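Local atomic coordinates of Pre-mRNA splicing factor PRP8 (Cyanidioschyzon merolae, PDB entry 6NQI), a protein that probably binds spliceosomal snRNAs and intronic pre-mRNA as a core splicing factor, represented here by its RNase H-like (RH) domain. Residues E148-P151 against V152-S156; G4-R8 against Q9-I13. All coordinates share one frame; numbering follows the deposited sequence.

Contact 1 (E148-P151 against V152-S156); sequences EHVP and VWIAS
Pro-151 packs against the indole of Trp-153 where helix 152-168 of the RNase H-like domain begins, and the proline occupies the N-cap position. Val-152 turns its side chain away from 148-151, while its CG1 branch packs on Trp-7. Trp-153 meets the proline with its ring: with chi1 at 62°, its CG stands between the backbone N and the carbonyl carbon, which folds the indole back along the chain to Pro-151. CB of Pro-151 sits 3.6 Å from the centroid of the six-membered ring of Trp-153 and 4° off the normal, a CH-pi contact over the face. One residue on, Ile-154 sends CG2 to within 3.6 Å of Val-150 CB, the two side chains crossing at about a right angle. Its N gives only a weak, bent hydrogen bond to Pro-151 O. Ala-155 N supplies the straighter one, 3.2 Å to Pro-151 O at 165°, the i to i+4 bond that opens the helix; the carbonyl therefore accepts two N-H groups. Ala-155 CB also rests 3.9 Å from Val-150 CG2. Ser-156 carries the helical pattern onward, its N lying 2.9 Å from Val-152 O.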
ATOM      1  N   GLU A 148      -1.666  -0.695  20.411  1.00 82.06           N
ATOM      2  CA  GLU A 148      -1.707  -1.080  21.816  1.00 88.63           C
ATOM      3  C   GLU A 148      -1.001  -0.077  22.715  1.00 91.28           C
ATOM      4  O   GLU A 148      -1.389   0.100  23.875  1.00 96.94           O
ATOM      5  CB  GLU A 148      -1.021  -2.430  21.997  1.00 90.58           C
ATOM      6  CG  GLU A 148      -1.770  -3.590  21.442  1.00 90.31           C
ATOM      7  CD  GLU A 148      -2.896  -3.987  22.355  1.00 96.26           C
ATOM      8  OE1 GLU A 148      -2.645  -4.781  23.304  1.00101.94           O
ATOM      9  OE2 GLU A 148      -4.018  -3.466  22.133  1.00 95.74           O
ATOM     10  N   HIS A 149       0.029   0.582  22.196  1.00 97.81           N
ATOM     11  CA  HIS A 149       0.953   1.358  23.010  1.00100.77           C
ATOM     12  C   HIS A 149       1.148   2.790  22.562  1.00 98.11           C
ATOM     13  O   HIS A 149       1.683   3.584  23.348  1.00101.54           O
ATOM     14  CB  HIS A 149       2.327   0.682  23.067  1.00101.37           C
ATOM     15  CG  HIS A 149       2.300  -0.725  23.575  1.00104.85           C
ATOM     16  ND1 HIS A 149       1.981  -1.802  22.779  1.00102.24           N
ATOM     17  CD2 HIS A 149       2.554  -1.228  24.809  1.00111.36           C
ATOM     18  CE1 HIS A 149       2.033  -2.907  23.500  1.00106.99           C
ATOM     19  NE2 HIS A 149       2.376  -2.587  24.736  1.00112.57           N
ATOM     20  N   VAL A 150       0.802   3.138  21.328  1.00 76.28           N
ATOM     21  CA  VAL A 150       0.979   4.506  20.854  1.00 74.19           C
ATOM     22  C   VAL A 150      -0.366   4.987  20.336  1.00 72.32           C
ATOM     23  O   VAL A 150      -1.261   4.177  20.046  1.00 71.43           O
ATOM     24  CB  VAL A 150       2.046   4.603  19.736  1.00 69.84           C
ATOM     25  CG1 VAL A 150       3.379   4.010  20.181  1.00 71.99           C
ATOM     26  CG2 VAL A 150       1.529   3.973  18.432  1.00 64.77           C
ATOM     27  N   PRO A 151      -0.543   6.299  20.224  1.00 74.08           N
ATOM     28  CA  PRO A 151      -1.736   6.821  19.560  1.00 72.11           C
ATOM     29  C   PRO A 151      -1.646   6.566  18.068  1.00 66.31           C
ATOM     30  O   PRO A 151      -0.594   6.211  17.533  1.00 63.93           O
ATOM     31  CB  PRO A 151      -1.698   8.312  19.891  1.00 74.31           C
ATOM     32  CG  PRO A 151      -0.996   8.356  21.199  1.00 79.43           C
ATOM     33  CD  PRO A 151       0.061   7.295  21.126  1.00 78.16           C
ATOM     34  N   VAL A 152      -2.774   6.772  17.385  1.00 71.67           N
ATOM     35  CA  VAL A 152      -2.843   6.438  15.963  1.00 66.76           C
ATOM     36  C   VAL A 152      -1.854   7.272  15.159  1.00 64.23           C
ATOM     37  O   VAL A 152      -1.216   6.772  14.227  1.00 61.14           O
ATOM     38  CB  VAL A 152      -4.284   6.603  15.446  1.00 66.24           C
ATOM     39  CG1 VAL A 152      -4.313   6.491  13.929  1.00 61.66           C
ATOM     40  CG2 VAL A 152      -5.182   5.529  16.060  1.00 68.83           C
ATOM     41  N   TRP A 153      -1.690   8.552  15.513  1.00 67.13           N
ATOM     42  CA  TRP A 153      -0.793   9.388  14.718  1.00 65.41           C
ATOM     43  C   TRP A 153       0.660   8.928  14.816  1.00 65.35           C
ATOM     44  O   TRP A 153       1.403   9.047  13.834  1.00 63.04           O
ATOM     45  CB  TRP A 153      -0.928  10.866  15.102  1.00 68.31           C
ATOM     46  CG  TRP A 153      -0.595  11.298  16.520  1.00 73.24           C
ATOM     47  CD1 TRP A 153       0.636  11.680  16.992  1.00 75.46           C
ATOM     48  CD2 TRP A 153      -1.508  11.464  17.618  1.00 77.25           C
ATOM     49  NE1 TRP A 153       0.542  12.057  18.314  1.00 80.50           N
ATOM     50  CE2 TRP A 153      -0.761  11.931  18.720  1.00 81.71           C
ATOM     51  CE3 TRP A 153      -2.880  11.251  17.780  1.00 78.06           C
ATOM     52  CZ2 TRP A 153      -1.342  12.181  19.958  1.00 86.87           C
ATOM     53  CZ3 TRP A 153      -3.449  11.501  19.010  1.00 83.25           C
ATOM     54  CH2 TRP A 153      -2.684  11.959  20.082  1.00 87.59           C
ATOM     55  N   ILE A 154       1.074   8.387  15.971  1.00 64.37           N
ATOM     56  CA  ILE A 154       2.434   7.872  16.132  1.00 64.96           C
ATOM     57  C   ILE A 154       2.650   6.628  15.282  1.00 61.64           C
ATOM     58  O   ILE A 154       3.705   6.466  14.663  1.00 60.57           O
ATOM     59  CB  ILE A 154       2.751   7.602  17.613  1.00 69.68           C
ATOM     60  CG1 ILE A 154       2.925   8.916  18.364  1.00 73.54           C
ATOM     61  CG2 ILE A 154       4.049   6.828  17.730  1.00 70.39           C
ATOM     62  CD1 ILE A 154       4.046   9.764  17.803  1.00 73.39           C
ATOM     63  N   ALA A 155       1.674   5.714  15.267  1.00 69.08           N
ATOM     64  CA  ALA A 155       1.780   4.517  14.436  1.00 69.79           C
ATOM     65  C   ALA A 155       1.850   4.884  12.962  1.00 68.84           C
ATOM     66  O   ALA A 155       2.675   4.345  12.205  1.00 70.22           O
ATOM     67  CB  ALA A 155       0.582   3.606  14.691  1.00 67.57           C
ATOM     68  N   SER A 156       1.005   5.822  12.547  1.00 62.22           N
ATOM     69  CA  SER A 156       1.026   6.308  11.175  1.00 61.30           C
ATOM     70  C   SER A 156       2.395   6.874  10.822  1.00 63.89           C
ATOM     71  O   SER A 156       2.984   6.526   9.791  1.00 64.74           O
ATOM     72  CB  SER A 156      -0.065   7.378  11.024  1.00 59.20           C
ATOM     73  OG  SER A 156       0.051   8.106   9.820  1.00 59.11           O
TER

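Contact 2 (G4-R8 against Q9-I13); sequences GDLWR and QRLWI
Leu-6 reaches across to Leu-11 and Ile-13 where the N-terminal residues of the RNase H-like domain leave a type I beta turn, Asp-5 to Arg-8, and lead into strand 11-21. The packed part is wholly apolar and is carried by one branch: CD2 of Leu-6 lies 4.2 Å from Leu-11 CD1 and 4.5 Å from Ile-13 CD1. Leu-11 and Ile-13, two positions apart on an extended chain, both direct their CB toward the turn, so a single leucine methyl can meet both. Trp-31 of strand 24-32 also touches Leu-6 and Ile-13, extending this apolar cluster into the sheet. Trp-12, between them, packs instead on Met-69 and Leu-70 of helix 54-71.

The other side of the turn is polar and more exposed. Arg-8 N to Asp-5 O, at 3.2 Å, is the backbone bond of the turn. The side chains of the same two residues form a salt bridge, with Arg-8 NE 3.3 Å from Asp-5 OD1; as a hydrogen bond it is weak, at 149°. A bend at chi2 (42°) brings the arginine chain over one face of the Trp-7 indole, where Arg-8 CD stands 3.5 Å above the ring plane, displaced toward the rim. The junction of Arg-8 and Gln-9 is held by chain connectivity, with no hydrogen bond between 4-8 and 9-13. Thr-33 helps join turn and strand from outside: its OG1 is hydrogen-bonded to Leu-6 O and makes weak bonds with Gln-9 O and Leu-11 N. At the indole of Trp-7, Gly-4 O lies at the edge, in the plane of the ring.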
ATOM      1  N   GLY A   4       1.254  15.380   8.848  1.00 96.79           N
ATOM      2  CA  GLY A   4       1.009  14.176   9.615  1.00 96.45           C
ATOM      3  C   GLY A   4      -0.449  14.005   9.996  1.00 96.14           C
ATOM      4  O   GLY A   4      -0.760  13.766  11.167  1.00 99.65           O
ATOM      5  N   ASP A   5      -1.335  14.108   8.993  1.00 99.57           N
ATOM      6  CA  ASP A   5      -2.780  14.144   9.204  1.00100.30           C
ATOM      7  C   ASP A   5      -3.490  12.968   8.561  1.00 98.11           C
ATOM      8  O   ASP A   5      -4.722  12.972   8.464  1.00 95.23           O
ATOM      9  CB  ASP A   5      -3.373  15.447   8.674  1.00 95.32           C
ATOM     10  CG  ASP A   5      -2.851  16.645   9.406  1.00 98.21           C
ATOM     11  OD1 ASP A   5      -2.983  16.697  10.654  1.00104.77           O
ATOM     12  OD2 ASP A   5      -2.281  17.518   8.728  1.00 94.24           O
ATOM     13  N   LEU A   6      -2.735  11.973   8.105  1.00 80.44           N
ATOM     14  CA  LEU A   6      -3.323  10.739   7.606  1.00 78.98           C
ATOM     15  C   LEU A   6      -3.974   9.909   8.709  1.00 85.66           C
ATOM     16  O   LEU A   6      -4.769   9.017   8.401  1.00 80.93           O
ATOM     17  CB  LEU A   6      -2.249   9.914   6.902  1.00 76.36           C
ATOM     18  CG  LEU A   6      -1.287  10.725   6.039  1.00 69.66           C
ATOM     19  CD1 LEU A   6      -0.015   9.911   5.817  1.00 69.32           C
ATOM     20  CD2 LEU A   6      -1.955  11.136   4.723  1.00 60.74           C
ATOM     21  N   TRP A   7      -3.672  10.184   9.983  1.00 81.67           N
ATOM     22  CA  TRP A   7      -4.371   9.503  11.069  1.00 81.46           C
ATOM     23  C   TRP A   7      -5.770  10.067  11.332  1.00 77.83           C
ATOM     24  O   TRP A   7      -6.509   9.478  12.133  1.00 76.90           O
ATOM     25  CB  TRP A   7      -3.553   9.592  12.369  1.00 86.89           C
ATOM     26  CG  TRP A   7      -3.736  10.921  13.103  1.00 89.66           C
ATOM     27  CD1 TRP A   7      -3.091  12.098  12.874  1.00 91.28           C
ATOM     28  CD2 TRP A   7      -4.645  11.176  14.201  1.00 90.13           C
ATOM     29  NE1 TRP A   7      -3.550  13.062  13.734  1.00 92.34           N
ATOM     30  CE2 TRP A   7      -4.502  12.520  14.558  1.00 92.31           C
ATOM     31  CE3 TRP A   7      -5.572  10.391  14.910  1.00 88.43           C
ATOM     32  CZ2 TRP A   7      -5.239  13.095  15.598  1.00 94.48           C
ATOM     33  CZ3 TRP A   7      -6.311  10.985  15.937  1.00 92.82           C
ATOM     34  CH2 TRP A   7      -6.142  12.319  16.262  1.00 96.72           C
ATOM     35  N   ARG A   8      -6.154  11.176  10.683  1.00102.19           N
ATOM     36  CA  ARG A   8      -7.462  11.788  10.930  1.00 98.83           C
ATOM     37  C   ARG A   8      -8.618  10.848  10.621  1.00 93.59           C
ATOM     38  O   ARG A   8      -9.441  10.538  11.491  1.00 93.16           O
ATOM     39  CB  ARG A   8      -7.630  13.051  10.084  1.00 95.42           C
ATOM     40  CG  ARG A   8      -7.294  14.379  10.718  1.00100.67           C
ATOM     41  CD  ARG A   8      -6.039  14.379  11.546  1.00101.54           C
ATOM     42  NE  ARG A   8      -5.827  15.707  12.109  1.00105.49           N
ATOM     43  CZ  ARG A   8      -6.419  16.151  13.208  1.00107.58           C
ATOM     44  NH1 ARG A   8      -7.273  15.374  13.863  1.00107.16           N
ATOM     45  NH2 ARG A   8      -6.164  17.376  13.649  1.00111.79           N
ATOM     46  N   GLN A   9      -8.736  10.454   9.367  1.00104.69           N
ATOM     47  CA  GLN A   9      -9.839   9.656   8.871  1.00 98.26           C
ATOM     48  C   GLN A   9      -9.335   8.351   8.269  1.00 96.36           C
ATOM     49  O   GLN A   9      -8.137   8.090   8.193  1.00100.49           O
ATOM     50  CB  GLN A   9     -10.634  10.457   7.848  1.00 92.81           C
ATOM     51  CG  GLN A   9      -9.745  11.153   6.839  1.00 92.70           C
ATOM     52  CD  GLN A   9     -10.319  12.485   6.406  1.00 89.64           C
ATOM     53  OE1 GLN A   9     -11.445  12.829   6.770  1.00 88.20           O
ATOM     54  NE2 GLN A   9      -9.550  13.247   5.631  1.00 88.33           N
ATOM     55  N   ARG A  10     -10.285   7.529   7.837  1.00 76.00           N
ATOM     56  CA  ARG A  10     -10.005   6.296   7.109  1.00 71.88           C
ATOM     57  C   ARG A  10      -9.765   6.679   5.647  1.00 68.28           C
ATOM     58  O   ARG A  10     -10.712   6.929   4.903  1.00 62.58           O
ATOM     59  CB  ARG A  10     -11.165   5.307   7.256  1.00 66.13           C
ATOM     60  CG  ARG A  10     -10.889   3.852   6.758  1.00 62.68           C
ATOM     61  CD  ARG A  10     -12.134   2.935   6.817  1.00 57.31           C
ATOM     62  NE  ARG A  10     -12.419   2.436   8.158  1.00 60.92           N
ATOM     63  CZ  ARG A  10     -12.066   1.234   8.629  1.00 62.66           C
ATOM     64  NH1 ARG A  10     -11.416   0.373   7.847  1.00 60.42           N
ATOM     65  NH2 ARG A  10     -12.364   0.893   9.897  1.00 67.96           N
ATOM     66  N   LEU A  11      -8.490   6.799   5.257  1.00 55.17           N
ATOM     67  CA  LEU A  11      -8.030   7.048   3.891  1.00 50.69           C
ATOM     68  C   LEU A  11      -7.442   5.776   3.251  1.00 45.81           C
ATOM     69  O   LEU A  11      -7.009   4.848   3.942  1.00 48.25           O
ATOM     70  CB  LEU A  11      -6.962   8.149   3.861  1.00 54.12           C
ATOM     71  CG  LEU A  11      -7.277   9.614   4.120  1.00 57.30           C
ATOM     72  CD1 LEU A  11      -6.066  10.528   3.870  1.00 55.51           C
ATOM     73  CD2 LEU A  11      -8.398   9.981   3.172  1.00 51.56           C
ATOM     74  N   TRP A  12      -7.437   5.729   1.912  1.00 46.70           N
ATOM     75  CA  TRP A  12      -6.774   4.657   1.157  1.00 43.85           C
ATOM     76  C   TRP A  12      -5.682   5.270   0.296  1.00 43.35           C
ATOM     77  O   TRP A  12      -5.979   5.999  -0.655  1.00 40.62           O
ATOM     78  CB  TRP A  12      -7.750   3.869   0.278  1.00 38.81           C
ATOM     79  CG  TRP A  12      -8.531   2.827   1.021  1.00 38.69           C
ATOM     80  CD1 TRP A  12      -8.510   2.607   2.354  1.00 42.62           C
ATOM     81  CD2 TRP A  12      -9.446   1.868   0.473  1.00 34.85           C
ATOM     82  NE1 TRP A  12      -9.339   1.567   2.685  1.00 40.92           N
ATOM     83  CE2 TRP A  12      -9.937   1.101   1.551  1.00 36.25           C
ATOM     84  CE3 TRP A  12      -9.877   1.564  -0.830  1.00 31.13           C
ATOM     85  CZ2 TRP A  12     -10.844   0.065   1.384  1.00 35.83           C
ATOM     86  CZ3 TRP A  12     -10.791   0.517  -1.007  1.00 30.96           C
ATOM     87  CH2 TRP A  12     -11.266  -0.211   0.099  1.00 33.26           C
ATOM     88  N   ILE A  13      -4.428   4.965   0.615  1.00 39.76           N
ATOM     89  CA  ILE A  13      -3.300   5.361  -0.215  1.00 40.02           C
ATOM     90  C   ILE A  13      -3.032   4.234  -1.226  1.00 38.78           C
ATOM     91  O   ILE A  13      -2.721   3.094  -0.843  1.00 40.03           O
ATOM     92  CB  ILE A  13      -2.055   5.642   0.637  1.00 45.23           C
ATOM     93  CG1 ILE A  13      -2.366   6.443   1.914  1.00 49.47           C
ATOM     94  CG2 ILE A  13      -1.079   6.449  -0.183  1.00 45.59           C
ATOM     95  CD1 ILE A  13      -2.797   7.907   1.732  1.00 48.40           C
TER

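In the fold
From the N terminus, contact 2 comes first: its turn leads straight into strand 11-21, which lies between strands 24-32 and 81-84 in the mixed sheet. Contact 1 follows far later, after edge strand 137-141. Both are local: contact 2 a beta turn running into a strand, contact 1 a loop running into the first turn of a helix; they stand in series, without nesting or crossing. The centres of contacts 1 and 2 are about 13 Å apart, yet they touch. Val-152 CG1 packs 3.6 Å from Trp-7 CB, and the rings of Trp-7 and Trp-153 meet with planes at about 55°. Leu-6 touches Ser-156, so the N-terminal turn joins the sheet to the start of the helix.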